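Local coordinates for aminotransferase class-III (Sphaerobacter thermophilus DSM 20745, PDB 6K8H), which is a class-III aminotransferase, also called an omega-transaminase, of the PLP-dependent aminotransferase superfamily, at residues R146-F160 and A189-D201. Numbering follows the deposited sequence.
With PLR ((5-hydroxy-4,6-dimethylpyridin-3-yl)methyl dihydrogen phosphate), chain D.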
loop_
_atom_site.group_PDB
_atom_site.type_symbol
_atom_site.label_atom_id
_atom_site.label_comp_id
_atom_site.label_asym_id
_atom_site.label_seq_id
_atom_site.Cartn_x
_atom_site.Cartn_y
_atom_site.Cartn_z
ATOM N N ARG B 146 14.725 3.479 17.275
ATOM C CA ARG B 146 15.088 2.177 16.726
ATOM C C ARG B 146 13.978 1.144 16.909
ATOM O O ARG B 146 13.100 1.266 17.763
ATOM C CB ARG B 146 16.369 1.650 17.372
ATOM C CG ARG B 146 17.571 2.523 17.112
ATOM C CD ARG B 146 18.824 1.942 17.710
ATOM N NE ARG B 146 19.989 2.653 17.199
ATOM C CZ ARG B 146 21.248 2.333 17.474
ATOM N NH1 ARG B 146 21.511 1.306 18.272
ATOM N NH2 ARG B 146 22.243 3.050 16.956
ATOM N N ILE B 147 14.059 0.082 16.105
ATOM C CA ILE B 147 13.176 -1.064 16.251
ATOM C C ILE B 147 14.018 -2.330 16.236
ATOM O O ILE B 147 15.155 -2.348 15.761
ATOM C CB ILE B 147 12.104 -1.135 15.139
ATOM C CG1 ILE B 147 12.752 -1.602 13.833
ATOM C CG2 ILE B 147 11.405 0.221 14.986
ATOM C CD1 ILE B 147 11.778 -1.976 12.744
ATOM N N ALA B 148 13.436 -3.399 16.765
ATOM C CA ALA B 148 14.034 -4.721 16.732
ATOM C C ALA B 148 13.127 -5.642 15.935
ATOM O O ALA B 148 11.899 -5.549 16.025
ATOM C CB ALA B 148 14.244 -5.274 18.148
ATOM N N LYS B 149 13.741 -6.507 15.141
ATOM C CA LYS B 149 13.031 -7.577 14.431
ATOM C C LYS B 149 13.909 -8.817 14.452
ATOM O O LYS B 149 15.042 -8.777 14.926
ATOM C CB LYS B 149 12.685 -7.181 12.996
ATOM C CG LYS B 149 13.907 -6.855 12.154
ATOM C CD LYS B 149 13.538 -6.881 10.696
ATOM C CE LYS B 149 13.327 -8.295 10.218
ATOM N NZ LYS B 149 13.306 -8.353 8.729
ATOM N N PHE B 150 13.399 -9.924 13.917
ATOM C CA PHE B 150 14.081 -11.208 14.012
ATOM C C PHE B 150 14.729 -11.598 12.685
ATOM O O PHE B 150 14.143 -11.424 11.614
ATOM C CB PHE B 150 13.108 -12.287 14.512
ATOM C CG PHE B 150 12.732 -12.096 15.958
ATOM C CD1 PHE B 150 11.720 -11.219 16.321
ATOM C CD2 PHE B 150 13.463 -12.720 16.961
ATOM C CE1 PHE B 150 11.406 -11.000 17.665
ATOM C CE2 PHE B 150 13.152 -12.515 18.302
ATOM C CZ PHE B 150 12.117 -11.654 18.654
ATOM N N ASP B 151 15.948 -12.127 12.788
ATOM C CA ASP B 151 16.755 -12.523 11.637
ATOM C C ASP B 151 16.001 -13.479 10.715
ATOM O O ASP B 151 15.354 -14.431 11.168
ATOM C CB ASP B 151 18.033 -13.182 12.144
ATOM C CG ASP B 151 19.111 -13.250 11.096
ATOM O OD1 ASP B 151 19.118 -12.398 10.191
ATOM O OD2 ASP B 151 19.974 -14.143 11.182
ATOM N N GLY B 152 16.075 -13.215 9.413
ATOM C CA GLY B 152 15.499 -14.108 8.424
ATOM C C GLY B 152 14.002 -14.007 8.248
ATOM O O GLY B 152 13.414 -14.862 7.571
ATOM N N CYS B 153 13.362 -12.981 8.792
ATOM C CA CYS B 153 11.913 -12.891 8.757
ATOM C C CYS B 153 11.446 -11.768 7.840
ATOM O O CYS B 153 12.035 -10.679 7.806
ATOM C CB CYS B 153 11.349 -12.639 10.156
ATOM S SG CYS B 153 11.488 -14.010 11.312
ATOM N N TYR B 154 10.350 -12.027 7.142
ATOM C CA TYR B 154 9.825 -11.134 6.115
ATOM C C TYR B 154 8.647 -10.334 6.656
ATOM O O TYR B 154 7.754 -10.893 7.300
ATOM C CB TYR B 154 9.391 -11.942 4.888
ATOM C CG TYR B 154 8.775 -11.095 3.797
ATOM C CD1 TYR B 154 9.570 -10.332 2.959
ATOM C CD2 TYR B 154 7.395 -11.049 3.619
ATOM C CE1 TYR B 154 9.009 -9.546 1.952
ATOM C CE2 TYR B 154 6.828 -10.270 2.621
ATOM C CZ TYR B 154 7.641 -9.519 1.798
ATOM O OH TYR B 154 7.079 -8.761 0.802
ATOM N N HIS B 155 8.643 -9.023 6.394
ATOM C CA HIS B 155 7.543 -8.171 6.831
ATOM C C HIS B 155 7.110 -7.180 5.752
ATOM O O HIS B 155 6.463 -6.177 6.075
ATOM C CB HIS B 155 7.907 -7.387 8.087
ATOM C CG HIS B 155 8.349 -8.246 9.231
ATOM N ND1 HIS B 155 7.469 -8.987 9.983
ATOM C CD2 HIS B 155 9.578 -8.469 9.758
ATOM C CE1 HIS B 155 8.134 -9.643 10.918
ATOM N NE2 HIS B 155 9.416 -9.341 10.809
ATOM N N GLY B 156 7.471 -7.405 4.499
ATOM C CA GLY B 156 7.127 -6.476 3.432
ATOM C C GLY B 156 8.318 -5.655 2.988
ATOM O O GLY B 156 9.468 -5.974 3.288
ATOM N N SER B 157 8.030 -4.567 2.264
ATOM C CA SER B 157 9.061 -3.790 1.576
ATOM C C SER B 157 9.450 -2.487 2.291
ATOM O O SER B 157 10.243 -1.709 1.747
ATOM C CB SER B 157 8.622 -3.508 0.126
ATOM O OG SER B 157 7.342 -2.931 0.073
ATOM N N TYR B 158 8.896 -2.208 3.463
ATOM C CA TYR B 158 9.295 -1.020 4.217
ATOM C C TYR B 158 10.745 -1.134 4.690
ATOM O O TYR B 158 11.113 -2.123 5.334
ATOM C CB TYR B 158 8.362 -0.849 5.406
ATOM C CG TYR B 158 8.649 0.325 6.324
ATOM C CD1 TYR B 158 8.914 1.590 5.816
ATOM C CD2 TYR B 158 8.610 0.164 7.702
ATOM C CE1 TYR B 158 9.153 2.671 6.666
ATOM C CE2 TYR B 158 8.846 1.230 8.564
ATOM C CZ TYR B 158 9.127 2.480 8.040
ATOM O OH TYR B 158 9.352 3.543 8.887
ATOM N N ASP B 159 11.552 -0.095 4.416
ATOM C CA ASP B 159 13.006 -0.132 4.642
ATOM C C ASP B 159 13.406 -0.773 5.974
ATOM O O ASP B 159 14.227 -1.700 6.022
ATOM C CB ASP B 159 13.581 1.292 4.609
ATOM C CG ASP B 159 13.434 1.967 3.260
ATOM O OD1 ASP B 159 12.306 1.993 2.738
ATOM O OD2 ASP B 159 14.439 2.506 2.739
ATOM N N PHE B 160 12.852 -0.261 7.072
ATOM C CA PHE B 160 13.272 -0.712 8.394
ATOM C C PHE B 160 12.793 -2.131 8.688
ATOM O O PHE B 160 13.503 -2.894 9.355
ATOM C CB PHE B 160 12.773 0.286 9.449
ATOM C CG PHE B 160 13.300 1.677 9.244
ATOM C CD1 PHE B 160 14.571 2.021 9.674
ATOM C CD2 PHE B 160 12.543 2.631 8.592
ATOM C CE1 PHE B 160 15.069 3.297 9.471
ATOM C CE2 PHE B 160 13.034 3.905 8.384
ATOM C CZ PHE B 160 14.301 4.237 8.833
ATOM N N ALA B 189 22.605 4.135 7.922
ATOM C CA ALA B 189 21.785 4.602 9.044
ATOM C C ALA B 189 20.515 3.773 9.211
ATOM O O ALA B 189 20.011 3.615 10.337
ATOM C CB ALA B 189 21.448 6.085 8.865
ATOM N N VAL B 190 19.990 3.217 8.116
ATOM C CA VAL B 190 18.873 2.282 8.231
ATOM C C VAL B 190 19.323 0.978 8.889
ATOM O O VAL B 190 18.662 0.465 9.800
ATOM C CB VAL B 190 18.224 2.042 6.858
ATOM C CG1 VAL B 190 17.233 0.893 6.931
ATOM C CG2 VAL B 190 17.529 3.312 6.405
ATOM N N LEU B 191 20.433 0.411 8.419
ATOM C CA LEU B 191 20.979 -0.798 9.041
ATOM C C LEU B 191 21.260 -0.591 10.530
ATOM O O LEU B 191 20.936 -1.446 11.369
ATOM C CB LEU B 191 22.257 -1.226 8.316
ATOM C CG LEU B 191 22.149 -1.742 6.878
ATOM C CD1 LEU B 191 23.534 -2.096 6.377
ATOM C CD2 LEU B 191 21.197 -2.934 6.778
ATOM N N ASP B 192 21.890 0.536 10.870
ATOM C CA ASP B 192 22.228 0.855 12.249
ATOM C C ASP B 192 21.000 1.068 13.117
ATOM O O ASP B 192 21.102 0.921 14.341
ATOM C CB ASP B 192 23.102 2.116 12.316
ATOM C CG ASP B 192 24.491 1.911 11.729
ATOM O OD1 ASP B 192 24.858 0.755 11.415
ATOM O OD2 ASP B 192 25.222 2.922 11.575
ATOM N N SER B 193 19.856 1.443 12.531
ATOM C CA SER B 193 18.660 1.650 13.348
ATOM C C SER B 193 17.880 0.369 13.661
ATOM O O SER B 193 16.867 0.456 14.357
ATOM C CB SER B 193 17.717 2.653 12.685
ATOM O OG SER B 193 17.074 2.037 11.578
ATOM N N VAL B 194 18.275 -0.800 13.153
ATOM C CA VAL B 194 17.499 -2.029 13.332
ATOM C C VAL B 194 18.328 -3.013 14.152
ATOM O O VAL B 194 19.470 -3.321 13.793
ATOM C CB VAL B 194 17.063 -2.651 11.990
ATOM C CG1 VAL B 194 16.252 -3.924 12.234
ATOM C CG2 VAL B 194 16.242 -1.656 11.203
ATOM N N VAL B 195 17.772 -3.455 15.279
ATOM C CA VAL B 195 18.386 -4.472 16.132
ATOM C C VAL B 195 17.829 -5.831 15.716
ATOM O O VAL B 195 16.620 -6.068 15.831
ATOM C CB VAL B 195 18.100 -4.194 17.621
ATOM C CG1 VAL B 195 18.666 -5.324 18.514
ATOM C CG2 VAL B 195 18.652 -2.842 18.056
ATOM N N VAL B 196 18.703 -6.730 15.260
ATOM C CA VAL B 196 18.293 -8.029 14.719
ATOM C C VAL B 196 18.484 -9.100 15.789
ATOM O O VAL B 196 19.609 -9.360 16.231
ATOM C CB VAL B 196 19.075 -8.382 13.442
ATOM C CG1 VAL B 196 18.499 -9.643 12.822
ATOM C CG2 VAL B 196 19.010 -7.229 12.426
ATOM N N LEU B 197 17.379 -9.737 16.192
ATOM C CA LEU B 197 17.255 -10.702 17.269
ATOM C C LEU B 197 17.190 -12.123 16.725
ATOM O O LEU B 197 16.824 -12.347 15.568
ATOM C CB LEU B 197 15.996 -10.425 18.103
ATOM C CG LEU B 197 15.733 -8.976 18.531
ATOM C CD1 LEU B 197 14.318 -8.831 19.050
ATOM C CD2 LEU B 197 16.733 -8.556 19.582
ATOM N N PRO B 198 17.556 -13.117 17.543
ATOM C CA PRO B 198 17.433 -14.522 17.114
ATOM C C PRO B 198 16.090 -15.155 17.470
ATOM O O PRO B 198 15.755 -15.280 18.659
ATOM C CB PRO B 198 18.585 -15.212 17.857
ATOM C CG PRO B 198 18.786 -14.377 19.109
ATOM C CD PRO B 198 18.343 -12.960 18.778
ATOM N N PHE B 199 15.318 -15.576 16.458
ATOM C CA PHE B 199 13.991 -16.133 16.720
ATOM C C PHE B 199 14.113 -17.411 17.551
ATOM O O PHE B 199 14.992 -18.243 17.313
ATOM C CB PHE B 199 13.259 -16.401 15.395
ATOM C CG PHE B 199 11.774 -16.668 15.540
ATOM C CD1 PHE B 199 10.869 -15.621 15.686
ATOM C CD2 PHE B 199 11.284 -17.967 15.526
ATOM C CE1 PHE B 199 9.500 -15.855 15.798
ATOM C CE2 PHE B 199 9.917 -18.203 15.649
ATOM C CZ PHE B 199 9.027 -17.142 15.789
ATOM N N ASN B 200 13.257 -17.536 18.573
ATOM C CA ASN B 200 13.200 -18.730 19.436
ATOM C C ASN B 200 14.499 -18.968 20.208
ATOM O O ASN B 200 14.824 -20.102 20.577
ATOM C CB ASN B 200 12.832 -19.990 18.642
ATOM C CG ASN B 200 11.359 -20.319 18.729
ATOM O OD1 ASN B 200 10.707 -20.024 19.730
ATOM N ND2 ASN B 200 10.821 -20.929 17.676
ATOM N N ASP B 201 15.262 -17.909 20.458
ATOM C CA ASP B 201 16.466 -17.972 21.280
ATOM C C ASP B 201 16.285 -16.861 22.315
ATOM O O ASP B 201 16.653 -15.704 22.081
ATOM C CB ASP B 201 17.715 -17.814 20.396
ATOM C CG ASP B 201 18.993 -17.564 21.185
ATOM O OD1 ASP B 201 18.961 -17.489 22.433
ATOM O OD2 ASP B 201 20.045 -17.434 20.524
HETATM N N1 PLR D . 3.995 -9.505 6.820
HETATM C C2 PLR D . 3.919 -10.799 6.532
HETATM C C2A PLR D . 4.160 -11.800 7.614
HETATM C C3 PLR D . 3.595 -11.217 5.233
HETATM O O3 PLR D . 3.517 -12.538 4.981
HETATM C C4 PLR D . 3.362 -10.254 4.231
HETATM C C4A PLR D . 3.016 -10.677 2.874
HETATM C C5 PLR D . 3.441 -8.899 4.570
HETATM C C6 PLR D . 3.776 -8.583 5.859
HETATM C C5A PLR D . 3.230 -7.815 3.547
HETATM O O4P PLR D . 1.856 -7.672 3.073
HETATM P P PLR D . 1.590 -7.065 1.607
HETATM O O1P PLR D . 2.316 -5.759 1.585
HETATM O O2P PLR D . 2.162 -8.040 0.644
HETATM O O3P PLR D . 0.109 -6.919 1.467
HETATM O O HOH W 1 15.747 -15.329 13.719
#
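K149 NZ, of the lysine packed on V194, is gripped by three carbonyls: C153 O at 2.8 Å, in that carbonyl's plane, and the oxygens of A161 and V163. A bend at chi3 (-73°) turns the buried ammonium toward the loop after its own strand, where C153 O lies. The backbone of K149 serves strand 194-197 through both its polar atoms. Its O accepts L197 N at 2.8 Å, and its N gives a more bent bond (149° at H) to V195 O. With V195 N to I147 O and D151 N to L197 O, this is parallel pairing. On the face bearing A148, the F150 ring has L197 CB over one side, 3.9 Å from its centroid, and the F199 edge against the other, a T-shaped pair with planes at 87°. At the opposite end, D192 O lies over the R146 guanidinium, 3.4 Å from CZ, while R146 NH1 pairs with E215. S193 OG, bonded to V190 O, meets the F160 ring edge 3.1 Å from CD1. The loop after strand 146-150 carries Y154 and H155 to the bound PLR, H155 ND1 bonding D255. Strand 194-197 is an edge strand of the seven-stranded sheet, 146-150 lying between it and 216-221; helix 202-211 packs on F150 and L197.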